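Local structure of probable polyketide synthase 1 (Dictyostelium discoideum, 2H84) at residues Glu241-Val245 against Gly256-Ile261. The protein makes acylpyrones in vitro through its C-terminal type III polyketide synthase domain, the part described here, which belongs to a modular type I/III hybrid synthase. Numbering follows the deposited sequence.
Sequences ENAMV and GLDASI
Three backbone hydrogen bonds join 241-245 to 256-261. V245 and G256 form an antiparallel hydrogen-bonded pair, CA atoms 4.4 Å apart. V245 N donates to G256 O at 2.5 Å, and G256 N returns to V245 O at 2.9 Å with a more bent angle of 137°. Two residues further toward the open end, D258 N donates to A243 O at 2.8 Å. Between these bonds lies the non-hydrogen-bonded pair M244-L257, CA atoms 4.8 Å apart. M244 CA also makes a CA-H...O contact to G256 O at 3.1 Å.

M244, V245, G256 and L257 are extended. A243 is not (phi/psi -57/-42), so the chain bends into its strand there. After L257 the other strand ends in a type I turn, D258 to I261, closed by I261 N to D258 O at 3.1 Å. S260 OG, with chi1 p, donates a very short 2.5 Å bond to D258 OD2. The helix 261-280 follows.

The turn brings I261 back against the first segment. I261 CD1 is 3.5 Å from M244 CG, and I261 CG1 is 4.3 Å from A243 CB. I261 is in the mt rotamer. M244, chi angles m, t, p, shares a sheet face with L257, and M244 CE lies 4.5 Å from L257 CD1. V245 is on the opposite face. P361 and L363 also pack on M244. E241 salt-bridges K136 of the second subunit.

This is the open end of the antiparallel hairpin 244-249/252-257 in the thiolase fold. It places the M244 side chain about 4 Å from that of C157, the predicted active-site cysteine.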
ATOM      1  N   GLU A 241      14.364   9.920  -9.183  1.00 17.15           N
ATOM      2  CA  GLU A 241      13.970   9.274  -7.954  1.00 17.29           C
ATOM      3  C   GLU A 241      14.432  10.033  -6.717  1.00 18.24           C
ATOM      4  O   GLU A 241      13.801   9.939  -5.662  1.00 19.43           O
ATOM      5  CB  GLU A 241      14.461   7.830  -7.945  1.00 15.30           C
ATOM      6  CG  GLU A 241      13.739   6.989  -8.979  1.00 14.64           C
ATOM      7  CD  GLU A 241      14.121   5.519  -8.938  1.00 15.57           C
ATOM      8  OE1 GLU A 241      13.560   4.741  -9.741  1.00 16.77           O
ATOM      9  OE2 GLU A 241      14.975   5.142  -8.110  1.00 14.70           O
ATOM     10  N   ASN A 242      15.502  10.812  -6.844  1.00 18.72           N
ATOM     11  CA  ASN A 242      16.011  11.565  -5.705  1.00 19.47           C
ATOM     12  C   ASN A 242      15.417  12.954  -5.509  1.00 19.56           C
ATOM     13  O   ASN A 242      15.785  13.649  -4.569  1.00 19.50           O
ATOM     14  CB  ASN A 242      17.520  11.700  -5.778  1.00 22.84           C
ATOM     15  CG  ASN A 242      18.229  10.370  -5.771  1.00 28.01           C
ATOM     16  OD1 ASN A 242      17.858   9.435  -5.061  1.00 29.17           O
ATOM     17  ND2 ASN A 242      19.274  10.282  -6.569  1.00 31.22           N
ATOM     18  N   ALA A 243      14.503  13.350  -6.391  1.00 19.80           N
ATOM     19  CA  ALA A 243      13.853  14.651  -6.296  1.00 18.32           C
ATOM     20  C   ALA A 243      13.169  14.797  -4.943  1.00 18.23           C
ATOM     21  O   ALA A 243      13.214  15.854  -4.314  1.00 18.04           O
ATOM     22  CB  ALA A 243      12.852  14.788  -7.381  1.00 18.81           C
ATOM     23  N   MET A 244      12.523  13.727  -4.503  1.00 17.36           N
ATOM     24  CA  MET A 244      11.827  13.722  -3.224  1.00 17.78           C
ATOM     25  C   MET A 244      12.261  12.517  -2.405  1.00 18.06           C
ATOM     26  O   MET A 244      12.116  11.385  -2.837  1.00 18.12           O
ATOM     27  CB  MET A 244      10.315  13.660  -3.436  1.00 18.65           C
ATOM     28  CG  MET A 244       9.737  14.885  -4.113  1.00 19.54           C
ATOM     29  SD  MET A 244       7.995  14.718  -4.379  1.00 18.25           S
ATOM     30  CE  MET A 244       7.368  14.931  -2.654  1.00 17.84           C
ATOM     31  N   VAL A 245      12.774  12.763  -1.206  1.00 17.73           N
ATOM     32  CA  VAL A 245      13.222  11.678  -0.359  1.00 16.21           C
ATOM     33  C   VAL A 245      12.395  11.605   0.924  1.00 15.47           C
ATOM     34  O   VAL A 245      12.001  12.616   1.492  1.00 16.95           O
ATOM     35  CB  VAL A 245      14.693  11.848  -0.025  1.00 16.75           C
ATOM     36  CG1 VAL A 245      15.128  10.752   0.879  1.00 17.47           C
ATOM     37  CG2 VAL A 245      15.537  11.824  -1.307  1.00 15.67           C
ATOM     38  N   GLY A 256      13.737  14.923   2.001  1.00 13.66           N
ATOM     39  CA  GLY A 256      14.586  15.576   1.025  1.00 15.11           C
ATOM     40  C   GLY A 256      13.777  16.043  -0.181  1.00 16.57           C
ATOM     41  O   GLY A 256      13.212  15.234  -0.929  1.00 16.45           O
ATOM     42  N   LEU A 257      13.726  17.359  -0.349  1.00 17.13           N
ATOM     43  CA  LEU A 257      13.009  18.025  -1.423  1.00 17.63           C
ATOM     44  C   LEU A 257      13.960  18.840  -2.300  1.00 18.88           C
ATOM     45  O   LEU A 257      14.505  19.854  -1.856  1.00 20.77           O
ATOM     46  CB  LEU A 257      11.970  18.962  -0.823  1.00 17.10           C
ATOM     47  CG  LEU A 257      10.537  18.532  -0.620  1.00 17.50           C
ATOM     48  CD1 LEU A 257      10.444  17.191  -0.310  1.00 18.11           C
ATOM     49  CD2 LEU A 257       9.964  19.176   0.485  1.00 16.31           C
ATOM     50  N   ASP A 258      14.134  18.415  -3.547  1.00 19.53           N
ATOM     51  CA  ASP A 258      15.021  19.071  -4.511  1.00 20.04           C
ATOM     52  C   ASP A 258      14.489  20.437  -4.952  1.00 20.14           C
ATOM     53  O   ASP A 258      13.295  20.592  -5.199  1.00 19.69           O
ATOM     54  CB  ASP A 258      15.151  18.172  -5.726  1.00 22.45           C
ATOM     55  CG  ASP A 258      16.479  18.269  -6.382  1.00 24.48           C
ATOM     56  OD1 ASP A 258      17.487  17.933  -5.720  1.00 26.10           O
ATOM     57  OD2 ASP A 258      16.502  18.672  -7.566  1.00 25.65           O
ATOM     58  N   ALA A 259      15.377  21.420  -5.068  1.00 20.86           N
ATOM     59  CA  ALA A 259      14.974  22.768  -5.479  1.00 21.48           C
ATOM     60  C   ALA A 259      14.391  22.810  -6.892  1.00 22.41           C
ATOM     61  O   ALA A 259      13.721  23.783  -7.274  1.00 22.53           O
ATOM     62  CB  ALA A 259      16.147  23.705  -5.391  1.00 21.40           C
ATOM     63  N   SER A 260      14.641  21.745  -7.653  1.00 22.57           N
ATOM     64  CA  SER A 260      14.170  21.646  -9.028  1.00 22.27           C
ATOM     65  C   SER A 260      12.716  21.186  -9.149  1.00 22.25           C
ATOM     66  O   SER A 260      12.075  21.356 -10.187  1.00 23.08           O
ATOM     67  CB  SER A 260      15.057  20.680  -9.807  1.00 20.88           C
ATOM     68  OG  SER A 260      14.894  19.371  -9.297  1.00 19.70           O
ATOM     69  N   ILE A 261      12.186  20.607  -8.085  1.00 21.48           N
ATOM     70  CA  ILE A 261      10.816  20.133  -8.108  1.00 19.61           C
ATOM     71  C   ILE A 261       9.822  21.095  -8.777  1.00 20.29           C
ATOM     72  O   ILE A 261       9.162  20.729  -9.758  1.00 18.79           O
ATOM     73  CB  ILE A 261      10.355  19.766  -6.673  1.00 17.16           C
ATOM     74  CG1 ILE A 261      11.151  18.550  -6.188  1.00 14.82           C
ATOM     75  CG2 ILE A 261       8.874  19.434  -6.663  1.00 14.55           C
ATOM     76  CD1 ILE A 261      10.891  18.143  -4.775  1.00 12.05           C
TER